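Side-chain contacts in 2,3-bisphosphoglycerate-independent phosphoglycerate mutase (Pyrococcus horikoshii, PDB 2ZKT), which probably catalyses the interconversion of 2-phosphoglycerate and 3-phosphoglycerate in glycolysis, without the need for 2,3-bisphosphoglycerate: residues 51-54 against 55-58; 234-237 against 238-242; 254-257 against 258-262; 380-383 against 384-387; 394-397 against 398-402. All coordinates share one frame; numbering follows the deposited sequence.

Interaction 1 (51-54 against 55-58); sequences PIKP and GQPA
K53 and Q56 meet across a type II beta turn, closed by a hydrogen bond of 3.0 Å from Q56 N to K53 O. P54 suits the second place of that turn because its ring restrains phi, and G55 suits the third, whose positive phi (69°) is costly for a residue with a CB. The lysine CG lies between its own backbone N and carbonyl carbon (chi1 57°), which sets it against Q56 CB at 3.5 Å. Q56 carries its CG opposite the backbone N (chi1 175°), where it packs on I52 CG2 at 3.8 Å; a bend at chi2 then turns the amide back, and NE2 gives P57 O a nearly straight bond of 2.8 Å, with the acceptor in the amide plane. With an alanine here, P57 O would probably lose that donor and I52 CG2 its CG neighbour. I52 reaches with CD1 to A58 CB at 3.3 Å, a snug fit that suits a residue ending at CB. Between the two arms a water accepts from I52 N and donates to Q56 O (2.7 Å) and K53 O. Beyond the turn the chain enters helix 60-67 with S60, a ligand of one zinc ion, and A58 O hydrogen-bonds ND1 of H356, a ligand of the other: the two-zinc site of an alkaline-phosphatase-clan enzyme.

Interaction 2 (234-237 against 238-242); sequences IPMK and FTEQW
K237 and E240 are tied by a hydrogen bond in which the lysine backbone N donates to the glutamate OE2 at 3.1 Å. K237 is the N-cap and E240 the third residue of the helix, so this is one half of a capping box; lysine has no side-chain acceptor with which to return the bond. The glutamate folds back because its CG stands between its own N and carbonyl carbon (chi1 60°), and OE2 is met from above the carboxylate plane, 43° out of it. A carboxylate at the amino end of a helix is likely to be favoured by the helix dipole. Backbone bonds wind the first turn: Q241 N to K237 O at 2.8 Å, and W242 N to F238 O.

Van der Waals contacts follow the same fold-back, aliphatic carbons touching the carboxylate. M236 lays its CB against E240 CD, while its CG meets Q241 CB at 3.9 Å and its SD rests by Q241 CA at 3.7 Å. The thioether crosses the Q241 chain at about a right angle, and a flexible methionine can follow that surface. K237 CG brushes OE2 before the lysine amine leads away.

Aromatic packing occupies the helix flank. W242 CD1 sits 3.8 Å above the centre of one face of the F238 ring, and Q241 CG lies over the rim of an indole face.

Around this turn, M236 O is hydrogen-bonded to Y70 OH. F238 points inward among F264, F296 of strand 296-301, and V397 and M401 of helix 396-403, which also packs on W242.

Interaction 3 (254-257 against 258-262); sequences LVKG and VARAV
R260 lies beside K256, one helical turn earlier, and both side chains point the same way. The arginine starts over the backbone: CB is 3.3 Å from K256 O, the carbonyl that also accepts R260 N at 2.9 Å. CG stays near that oxygen at 3.5 Å, and CD is still within 3.8 Å of it. Extended from CG to NE, the side chain then runs out from the helix, and NH1 comes 4.0 Å from K256 CE, with NH2 only slightly farther from the same carbon. The lysine amine stands 4.2 Å from NH1, an approach of like charges that is probably eased because NH1 is hydrogen-bonded to L85 O. Were a leucine in its place, L85 O would probably be left without this donor and K256 CE without the guanidinium beside it.

The other bonds between the two segments, V258 N to L254 O, A259 N to V255 O and A261 N to G257 O, make a regular alpha helix. It is the helix of a beta-alpha-beta unit between strands 246-249 and 265-267. K256, R260 and the short A259 touch V266 on the latter strand, L254 and V258 pack on F82 of helix 80-86, and V255 and V258 reach H64 of helix 60-67.

Interaction 4 (380-383 against 384-387); sequences EREA and MKGG
K385 N donates to E382 O at 2.8 Å, the shortest hydrogen bond here, coming from above the carbonyl plane (56° out of it). It belongs to the carboxyl end of helix 380-383, where a type I beta turn from A383 to G386 takes over. M384 N still bonds E380 O at 3.1 Å in alpha-helical spacing; the next two donors reach only three residues back, K385 N as above and G386 N to A383 O, whose donor stands steeply above the plane of its carbonyl.

E382 and K385 bring opposite charges near each other without a salt bridge, OE1 to NZ being 4.0 Å. A long, flexible lysine suits this exposed turn, since its amine can stay near the carboxylate while its CB lies over E382 O at 3.4 Å. A bend at chi2 (74°) turns the glutamate carboxylate to K376 N, which OE2 accepts as a hydrogen bond. R381, bent at both chi2 and chi3, lets its guanidinium form a salt bridge with E30. The turn leads to G387, whose N bonds OD2 of D373, a calcium ligand.

M384 runs alongside R381, pointing the same way; an unbranched thioether suits that place because it can bend at chi3 and bring its methyl onto the arginine CG and CD. This terminal CE curls back to 3.4 Å from E380 O and presses to 3.3 Å from R381 CD.

Interaction 5 (394-397 against 398-402); sequences HDIV and PIMMD
I399 N, M400 N and M401 N bond back to D395 O, I396 O and V397 O, four residues earlier in each case, so the chain forms a regular alpha-helical turn. P398 has no N-H for the corresponding carbonyl, H394 O, and its CD sits there instead at 3.3 Å. A proline is tolerated so early in a helix.

The side chains pair along the helix faces. V397 and M401 run side by side: the valine CG1, anti to its own N (chi1 167°), meets the methionine CG at 3.9 Å. A bend at chi2 (-65°) carries the M401 sulfur away from V397 beyond that contact. I396 and M400 repeat the arrangement more loosely, the isoleucine CG2 standing 4.2 Å from the methionine SD. The branched and thioether side chains of I396, V397, M400 and M401 suit their buried places, since they fill space without asking for polar partners. On the other flank I399 lays CG1 on D395 O at 3.3 Å, while the aspartate OD2 is held by R392 N just before the segment.

One side of the helix faces helix 238-242, and both methionines touch F296 of strand 296-301. I396 meets L363 and I399 meets I365 on strand 361-366, while I396 also reaches I67 of helix 60-67, placing this helix 396-403 against the mixed sheet.

In the fold
Interactions 2, 3 and 5 form a connected cluster. F238 N of interaction 2 lies 2.8 Å from V262 O of interaction 3, a probable hydrogen bond, and W242 CE3 packs 3.4 Å from M401 CG of interaction 5. Interaction 1 touches none of the others; its nearest atoms are about 5 Å from interaction 5 and about 9 Å from interaction 3. Two contacts approach the zinc site: the side chain of V255 in interaction 3 is about 6 Å from a zinc ion, and that of A58 in interaction 1 about 8 Å. Interaction 4 also touches none, coming to about 8 Å of interaction 5 between nearest atoms; its E382 side chain is about 9 Å from the calcium ion.

Interaction 1 (51-54 against 55-58)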
loop_
_atom_site.group_PDB
_atom_site.type_symbol
_atom_site.label_atom_id
_atom_site.label_comp_id
_atom_site.label_asym_id
_atom_site.label_seq_id
_atom_site.Cartn_x
_atom_site.Cartn_y
_atom_site.Cartn_z
ATOM N N PRO B 51 23.156 5.798 -5.109
ATOM C CA PRO B 51 24.135 5.177 -4.198
ATOM C C PRO B 51 25.553 5.516 -4.679
ATOM O O PRO B 51 26.401 5.954 -3.907
ATOM C CB PRO B 51 23.842 3.681 -4.337
ATOM C CG PRO B 51 22.347 3.649 -4.646
ATOM C CD PRO B 51 22.154 4.818 -5.598
ATOM N N ILE B 52 25.800 5.331 -5.974
ATOM C CA ILE B 52 27.128 5.615 -6.525
ATOM C C ILE B 52 27.118 6.833 -7.448
ATOM O O ILE B 52 27.837 7.804 -7.222
ATOM C CB ILE B 52 27.672 4.369 -7.274
ATOM C CG1 ILE B 52 27.780 3.198 -6.281
ATOM C CG2 ILE B 52 29.034 4.666 -7.895
ATOM C CD1 ILE B 52 28.266 1.906 -6.891
ATOM N N LYS B 53 26.296 6.776 -8.492
ATOM C CA LYS B 53 26.178 7.870 -9.449
ATOM C C LYS B 53 25.063 7.513 -10.436
ATOM O O LYS B 53 24.658 6.353 -10.532
ATOM C CB LYS B 53 27.504 8.088 -10.190
ATOM C CG LYS B 53 28.048 6.862 -10.934
ATOM C CD LYS B 53 29.336 7.205 -11.715
ATOM C CE LYS B 53 29.874 5.971 -12.455
ATOM N NZ LYS B 53 31.018 6.265 -13.363
ATOM N N PRO B 54 24.547 8.512 -11.175
ATOM C CA PRO B 54 23.467 8.281 -12.153
ATOM C C PRO B 54 23.680 7.051 -13.054
ATOM O O PRO B 54 24.717 6.918 -13.730
ATOM C CB PRO B 54 23.444 9.583 -12.955
ATOM C CG PRO B 54 23.880 10.606 -11.945
ATOM C CD PRO B 54 25.021 9.912 -11.226
ATOM N N GLY B 55 22.696 6.152 -13.046
ATOM C CA GLY B 55 22.747 4.958 -13.877
ATOM C C GLY B 55 23.769 3.885 -13.531
ATOM O O GLY B 55 23.967 2.961 -14.321
ATOM N N GLN B 56 24.423 3.994 -12.371
ATOM C CA GLN B 56 25.417 2.988 -11.978
ATOM C C GLN B 56 24.913 2.025 -10.881
ATOM O O GLN B 56 24.769 2.411 -9.719
ATOM C CB GLN B 56 26.696 3.678 -11.500
ATOM C CG GLN B 56 27.752 2.724 -10.957
ATOM C CD GLN B 56 28.196 1.680 -11.978
ATOM O OE1 GLN B 56 28.833 2.003 -12.979
ATOM N NE2 GLN B 56 27.855 0.417 -11.721
ATOM N N PRO B 57 24.646 0.751 -11.240
ATOM C CA PRO B 57 24.168 -0.209 -10.232
ATOM C C PRO B 57 25.254 -0.452 -9.179
ATOM O O PRO B 57 26.447 -0.571 -9.502
ATOM C CB PRO B 57 23.890 -1.481 -11.046
ATOM C CG PRO B 57 23.669 -0.976 -12.446
ATOM C CD PRO B 57 24.708 0.124 -12.578
ATOM N N ALA B 58 24.832 -0.536 -7.921
ATOM C CA ALA B 58 25.745 -0.779 -6.813
ATOM C C ALA B 58 25.469 -2.136 -6.175
ATOM O O ALA B 58 24.305 -2.522 -5.992
ATOM C CB ALA B 58 25.579 0.306 -5.759
HETATM O O HOH W 1 23.956 4.319 -8.039
#

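Interaction 2 (234-237 against 238-242)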
loop_
_atom_site.group_PDB
_atom_site.type_symbol
_atom_site.label_atom_id
_atom_site.label_comp_id
_atom_site.label_asym_id
_atom_site.label_seq_id
_atom_site.Cartn_x
_atom_site.Cartn_y
_atom_site.Cartn_z
ATOM N N ILE B 234 39.047 3.257 4.677
ATOM C CA ILE B 234 38.302 4.383 5.215
ATOM C C ILE B 234 39.212 5.152 6.162
ATOM O O ILE B 234 39.976 4.547 6.926
ATOM C CB ILE B 234 37.049 3.933 5.986
ATOM C CG1 ILE B 234 37.453 3.045 7.163
ATOM C CG2 ILE B 234 36.099 3.194 5.054
ATOM C CD1 ILE B 234 36.357 2.891 8.188
ATOM N N PRO B 235 39.145 6.500 6.123
ATOM C CA PRO B 235 39.964 7.370 6.979
ATOM C C PRO B 235 39.846 6.954 8.446
ATOM O O PRO B 235 40.814 6.502 9.067
ATOM C CB PRO B 235 39.363 8.761 6.728
ATOM C CG PRO B 235 38.882 8.671 5.314
ATOM C CD PRO B 235 38.228 7.303 5.284
ATOM N N MET B 236 38.635 7.112 8.981
ATOM C CA MET B 236 38.342 6.760 10.364
ATOM C C MET B 236 36.957 6.121 10.451
ATOM O O MET B 236 36.168 6.184 9.502
ATOM C CB MET B 236 38.403 8.014 11.245
ATOM C CG MET B 236 37.486 9.143 10.803
ATOM S SD MET B 236 37.743 10.639 11.792
ATOM C CE MET B 236 39.068 11.415 10.855
ATOM N N LYS B 237 36.660 5.508 11.593
ATOM C CA LYS B 237 35.369 4.859 11.778
ATOM C C LYS B 237 34.229 5.883 11.945
ATOM O O LYS B 237 34.462 7.064 12.250
ATOM C CB LYS B 237 35.436 3.911 12.986
ATOM C CG LYS B 237 36.786 3.188 13.106
ATOM C CD LYS B 237 36.673 1.828 13.798
ATOM C CE LYS B 237 36.134 0.763 12.842
ATOM N NZ LYS B 237 36.023 -0.592 13.476
ATOM N N PHE B 238 33.002 5.413 11.718
ATOM C CA PHE B 238 31.793 6.234 11.823
ATOM C C PHE B 238 31.720 6.911 13.202
ATOM O O PHE B 238 31.587 8.138 13.308
ATOM C CB PHE B 238 30.559 5.337 11.616
ATOM C CG PHE B 238 29.275 6.092 11.366
ATOM C CD1 PHE B 238 28.912 6.461 10.069
ATOM C CD2 PHE B 238 28.416 6.399 12.422
ATOM C CE1 PHE B 238 27.709 7.122 9.819
ATOM C CE2 PHE B 238 27.206 7.063 12.192
ATOM C CZ PHE B 238 26.849 7.425 10.879
ATOM N N THR B 239 31.817 6.087 14.250
ATOM C CA THR B 239 31.760 6.540 15.643
ATOM C C THR B 239 32.692 7.707 15.940
ATOM O O THR B 239 32.277 8.697 16.553
ATOM C CB THR B 239 32.110 5.385 16.621
ATOM O OG1 THR B 239 33.300 4.719 16.158
ATOM C CG2 THR B 239 30.954 4.374 16.716
ATOM N N GLU B 240 33.953 7.606 15.511
ATOM C CA GLU B 240 34.896 8.687 15.781
ATOM C C GLU B 240 34.687 9.866 14.840
ATOM O O GLU B 240 34.782 11.028 15.251
ATOM C CB GLU B 240 36.352 8.187 15.701
ATOM C CG GLU B 240 36.778 7.615 14.361
ATOM C CD GLU B 240 38.239 7.160 14.366
ATOM O OE1 GLU B 240 39.120 8.005 14.665
ATOM O OE2 GLU B 240 38.506 5.965 14.071
ATOM N N GLN B 241 34.374 9.565 13.583
ATOM C CA GLN B 241 34.161 10.613 12.586
ATOM C C GLN B 241 33.102 11.620 13.061
ATOM O O GLN B 241 33.323 12.832 13.031
ATOM C CB GLN B 241 33.738 9.971 11.259
ATOM C CG GLN B 241 33.537 10.943 10.112
ATOM C CD GLN B 241 33.142 10.228 8.822
ATOM O OE1 GLN B 241 32.820 10.869 7.814
ATOM N NE2 GLN B 241 33.167 8.892 8.846
ATOM N N TRP B 242 31.968 11.104 13.531
ATOM C CA TRP B 242 30.868 11.952 13.988
ATOM C C TRP B 242 30.751 12.066 15.512
ATOM O O TRP B 242 29.869 12.769 16.017
ATOM C CB TRP B 242 29.541 11.432 13.400
ATOM C CG TRP B 242 29.553 11.343 11.887
ATOM C CD1 TRP B 242 29.729 10.214 11.124
ATOM C CD2 TRP B 242 29.412 12.437 10.958
ATOM N NE1 TRP B 242 29.708 10.536 9.783
ATOM C CE2 TRP B 242 29.515 11.892 9.652
ATOM C CE3 TRP B 242 29.210 13.821 11.105
ATOM C CZ2 TRP B 242 29.422 12.688 8.490
ATOM C CZ3 TRP B 242 29.115 14.616 9.953
ATOM C CH2 TRP B 242 29.221 14.042 8.662
#

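Interaction 3 (254-257 against 258-262)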
loop_
_atom_site.group_PDB
_atom_site.type_symbol
_atom_site.label_atom_id
_atom_site.label_comp_id
_atom_site.label_asym_id
_atom_site.label_seq_id
_atom_site.Cartn_x
_atom_site.Cartn_y
_atom_site.Cartn_z
ATOM N N LEU B 254 26.335 -9.924 4.952
ATOM C CA LEU B 254 27.097 -8.899 4.243
ATOM C C LEU B 254 26.907 -7.472 4.775
ATOM O O LEU B 254 27.865 -6.695 4.837
ATOM C CB LEU B 254 26.762 -8.945 2.746
ATOM C CG LEU B 254 27.583 -8.002 1.857
ATOM C CD1 LEU B 254 29.072 -8.220 2.094
ATOM C CD2 LEU B 254 27.228 -8.244 0.394
ATOM N N VAL B 255 25.682 -7.124 5.168
ATOM C CA VAL B 255 25.432 -5.780 5.670
ATOM C C VAL B 255 25.915 -5.628 7.111
ATOM O O VAL B 255 26.369 -4.542 7.510
ATOM C CB VAL B 255 23.929 -5.408 5.551
ATOM C CG1 VAL B 255 23.665 -4.028 6.162
ATOM C CG2 VAL B 255 23.518 -5.415 4.074
ATOM N N LYS B 256 25.825 -6.704 7.893
ATOM C CA LYS B 256 26.297 -6.666 9.280
ATOM C C LYS B 256 27.813 -6.441 9.221
ATOM O O LYS B 256 28.389 -5.741 10.065
ATOM C CB LYS B 256 26.018 -7.997 9.984
ATOM C CG LYS B 256 24.546 -8.365 10.092
ATOM C CD LYS B 256 24.388 -9.776 10.634
ATOM C CE LYS B 256 25.077 -9.925 11.988
ATOM N NZ LYS B 256 25.056 -11.338 12.467
ATOM N N GLY B 257 28.440 -7.043 8.202
ATOM C CA GLY B 257 29.882 -6.926 8.013
ATOM C C GLY B 257 30.325 -5.500 7.733
ATOM O O GLY B 257 31.244 -4.978 8.375
ATOM N N VAL B 258 29.670 -4.857 6.765
ATOM C CA VAL B 258 30.007 -3.479 6.432
ATOM C C VAL B 258 29.809 -2.608 7.671
ATOM O O VAL B 258 30.684 -1.826 8.042
ATOM C CB VAL B 258 29.119 -2.948 5.274
ATOM C CG1 VAL B 258 29.402 -1.460 5.041
ATOM C CG2 VAL B 258 29.396 -3.757 3.996
ATOM N N ALA B 259 28.656 -2.750 8.323
ATOM C CA ALA B 259 28.363 -1.960 9.513
ATOM C C ALA B 259 29.448 -2.152 10.574
ATOM O O ALA B 259 29.898 -1.183 11.196
ATOM C CB ALA B 259 27.004 -2.346 10.068
ATOM N N ARG B 260 29.875 -3.402 10.777
ATOM C CA ARG B 260 30.916 -3.694 11.769
ATOM C C ARG B 260 32.237 -3.055 11.372
ATOM O O ARG B 260 32.915 -2.439 12.202
ATOM C CB ARG B 260 31.101 -5.214 11.942
ATOM C CG ARG B 260 30.200 -5.804 13.030
ATOM C CD ARG B 260 30.136 -7.328 13.010
ATOM N NE ARG B 260 29.234 -7.814 14.058
ATOM C CZ ARG B 260 28.663 -9.021 14.072
ATOM N NH1 ARG B 260 28.895 -9.888 13.087
ATOM N NH2 ARG B 260 27.847 -9.354 15.067
ATOM N N ALA B 261 32.601 -3.205 10.096
ATOM C CA ALA B 261 33.845 -2.624 9.602
ATOM C C ALA B 261 33.927 -1.113 9.883
ATOM O O ALA B 261 34.987 -0.622 10.256
ATOM C CB ALA B 261 33.998 -2.896 8.100
ATOM N N VAL B 262 32.823 -0.376 9.723
ATOM C CA VAL B 262 32.882 1.069 9.960
ATOM C C VAL B 262 32.664 1.473 11.423
ATOM O O VAL B 262 32.676 2.665 11.755
ATOM C CB VAL B 262 31.908 1.854 9.025
ATOM C CG1 VAL B 262 32.252 1.547 7.569
ATOM C CG2 VAL B 262 30.452 1.497 9.325
#

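Interaction 4 (380-383 against 384-387)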
loop_
_atom_site.group_PDB
_atom_site.type_symbol
_atom_site.label_atom_id
_atom_site.label_comp_id
_atom_site.label_asym_id
_atom_site.label_seq_id
_atom_site.Cartn_x
_atom_site.Cartn_y
_atom_site.Cartn_z
ATOM N N GLU B 380 8.543 7.021 -5.752
ATOM C CA GLU B 380 9.554 7.495 -6.689
ATOM C C GLU B 380 9.151 8.774 -7.432
ATOM O O GLU B 380 9.964 9.697 -7.547
ATOM C CB GLU B 380 9.927 6.393 -7.696
ATOM C CG GLU B 380 10.690 5.229 -7.058
ATOM C CD GLU B 380 9.772 4.090 -6.609
ATOM O OE1 GLU B 380 8.641 4.367 -6.143
ATOM O OE2 GLU B 380 10.191 2.910 -6.726
ATOM N N ARG B 381 7.913 8.850 -7.934
ATOM C CA ARG B 381 7.506 10.056 -8.649
ATOM C C ARG B 381 7.400 11.267 -7.725
ATOM O O ARG B 381 7.668 12.398 -8.135
ATOM C CB ARG B 381 6.180 9.832 -9.416
ATOM C CG ARG B 381 6.404 9.535 -10.926
ATOM C CD ARG B 381 7.280 8.290 -11.136
ATOM N NE ARG B 381 6.560 7.047 -10.848
ATOM C CZ ARG B 381 5.731 6.441 -11.703
ATOM N NH1 ARG B 381 5.517 6.954 -12.909
ATOM N NH2 ARG B 381 5.097 5.333 -11.350
ATOM N N GLU B 382 7.031 11.019 -6.465
ATOM C CA GLU B 382 6.916 12.085 -5.477
ATOM C C GLU B 382 8.342 12.569 -5.106
ATOM O O GLU B 382 8.595 13.772 -4.984
ATOM C CB GLU B 382 6.179 11.541 -4.240
ATOM C CG GLU B 382 5.531 12.597 -3.339
ATOM C CD GLU B 382 4.253 13.207 -3.928
ATOM O OE1 GLU B 382 3.618 12.566 -4.791
ATOM O OE2 GLU B 382 3.871 14.319 -3.509
ATOM N N ALA B 383 9.272 11.626 -4.950
ATOM C CA ALA B 383 10.646 11.973 -4.602
ATOM C C ALA B 383 11.288 12.819 -5.702
ATOM O O ALA B 383 12.191 13.616 -5.479
ATOM C CB ALA B 383 11.427 10.668 -4.422
ATOM N N MET B 384 10.810 12.591 -6.943
ATOM C CA MET B 384 11.275 13.398 -8.066
ATOM C C MET B 384 10.922 14.882 -7.873
ATOM O O MET B 384 11.447 15.771 -8.534
ATOM C CB MET B 384 10.591 12.874 -9.340
ATOM C CG MET B 384 11.321 11.689 -9.990
ATOM S SD MET B 384 10.408 11.029 -11.399
ATOM C CE MET B 384 10.397 9.294 -10.905
ATOM N N LYS B 385 9.970 15.135 -6.946
ATOM C CA LYS B 385 9.544 16.516 -6.677
ATOM C C LYS B 385 9.975 16.984 -5.275
ATOM O O LYS B 385 9.612 18.061 -4.812
ATOM C CB LYS B 385 8.013 16.597 -6.783
ATOM C CG LYS B 385 7.474 16.159 -8.146
ATOM C CD LYS B 385 5.947 16.317 -8.228
ATOM C CE LYS B 385 5.207 15.547 -7.124
ATOM N NZ LYS B 385 3.765 15.666 -7.338
ATOM N N GLY B 386 10.755 16.170 -4.565
ATOM C CA GLY B 386 11.178 16.549 -3.221
ATOM C C GLY B 386 12.183 17.694 -3.146
ATOM O O GLY B 386 13.011 17.887 -4.038
ATOM N N GLY B 387 12.105 18.440 -2.045
ATOM C CA GLY B 387 12.992 19.569 -1.805
ATOM C C GLY B 387 14.471 19.256 -1.593
ATOM O O GLY B 387 15.284 20.179 -1.641
#

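Interaction 5 (394-397 against 398-402)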
loop_
_atom_site.group_PDB
_atom_site.type_symbol
_atom_site.label_atom_id
_atom_site.label_comp_id
_atom_site.label_asym_id
_atom_site.label_seq_id
_atom_site.Cartn_x
_atom_site.Cartn_y
_atom_site.Cartn_z
ATOM N N HIS B 394 26.135 9.053 -0.178
ATOM C CA HIS B 394 27.033 9.472 0.909
ATOM C C HIS B 394 26.771 10.911 1.400
ATOM O O HIS B 394 27.502 11.458 2.221
ATOM C CB HIS B 394 28.522 9.255 0.515
ATOM C CG HIS B 394 28.889 9.885 -0.822
ATOM N ND1 HIS B 394 28.938 11.226 -1.029
ATOM C CD2 HIS B 394 29.230 9.238 -2.018
ATOM C CE1 HIS B 394 29.303 11.382 -2.320
ATOM N NE2 HIS B 394 29.484 10.208 -2.936
ATOM N N ASP B 395 25.713 11.545 0.855
ATOM C CA ASP B 395 25.269 12.847 1.360
ATOM C C ASP B 395 24.290 12.712 2.537
ATOM O O ASP B 395 24.037 13.653 3.280
ATOM C CB ASP B 395 24.598 13.603 0.208
ATOM C CG ASP B 395 25.663 14.054 -0.786
ATOM O OD1 ASP B 395 26.684 14.579 -0.335
ATOM O OD2 ASP B 395 25.466 13.874 -1.987
ATOM N N ILE B 396 23.693 11.502 2.634
ATOM C CA ILE B 396 22.577 11.297 3.565
ATOM C C ILE B 396 22.993 11.434 5.037
ATOM O O ILE B 396 22.346 12.098 5.843
ATOM C CB ILE B 396 22.010 9.892 3.317
ATOM C CG1 ILE B 396 21.362 9.812 1.933
ATOM C CG2 ILE B 396 20.913 9.573 4.360
ATOM C CD1 ILE B 396 20.785 8.420 1.647
ATOM N N VAL B 397 24.091 10.800 5.451
ATOM C CA VAL B 397 24.515 10.887 6.839
ATOM C C VAL B 397 24.887 12.329 7.210
ATOM O O VAL B 397 24.447 12.842 8.249
ATOM C CB VAL B 397 25.694 9.905 7.117
ATOM C CG1 VAL B 397 26.358 10.222 8.466
ATOM C CG2 VAL B 397 25.157 8.457 7.118
ATOM N N PRO B 398 25.687 13.010 6.362
ATOM C CA PRO B 398 26.060 14.400 6.680
ATOM C C PRO B 398 24.827 15.282 6.887
ATOM O O PRO B 398 24.776 16.099 7.817
ATOM C CB PRO B 398 26.876 14.828 5.461
ATOM C CG PRO B 398 27.578 13.551 5.074
ATOM C CD PRO B 398 26.447 12.519 5.185
ATOM N N ILE B 399 23.830 15.125 6.011
ATOM C CA ILE B 399 22.611 15.922 6.148
ATOM C C ILE B 399 21.865 15.521 7.439
ATOM O O ILE B 399 21.264 16.370 8.109
ATOM C CB ILE B 399 21.689 15.739 4.906
ATOM C CG1 ILE B 399 22.301 16.475 3.706
ATOM C CG2 ILE B 399 20.280 16.246 5.193
ATOM C CD1 ILE B 399 21.582 16.176 2.384
ATOM N N MET B 400 21.898 14.230 7.782
ATOM C CA MET B 400 21.229 13.779 9.005
ATOM C C MET B 400 21.978 14.336 10.198
ATOM O O MET B 400 21.369 14.842 11.141
ATOM C CB MET B 400 21.218 12.252 9.119
ATOM C CG MET B 400 20.167 11.576 8.302
ATOM S SD MET B 400 20.283 9.798 8.458
ATOM C CE MET B 400 19.254 9.515 9.915
ATOM N N MET B 401 23.307 14.241 10.148
ATOM C CA MET B 401 24.143 14.724 11.242
ATOM C C MET B 401 23.961 16.218 11.452
ATOM O O MET B 401 23.983 16.694 12.589
ATOM C CB MET B 401 25.621 14.387 10.984
ATOM C CG MET B 401 25.968 12.902 11.203
ATOM S SD MET B 401 25.763 12.371 12.932
ATOM C CE MET B 401 25.704 10.566 12.763
ATOM N N ASP B 402 23.751 16.954 10.360
ATOM C CA ASP B 402 23.554 18.399 10.467
ATOM C C ASP B 402 22.196 18.712 11.109
ATOM O O ASP B 402 22.063 19.612 11.933
ATOM C CB ASP B 402 23.663 19.035 9.069
ATOM C CG ASP B 402 23.603 20.565 9.167
ATOM O OD1 ASP B 402 24.424 21.136 9.889
ATOM O OD2 ASP B 402 22.770 21.174 8.501
#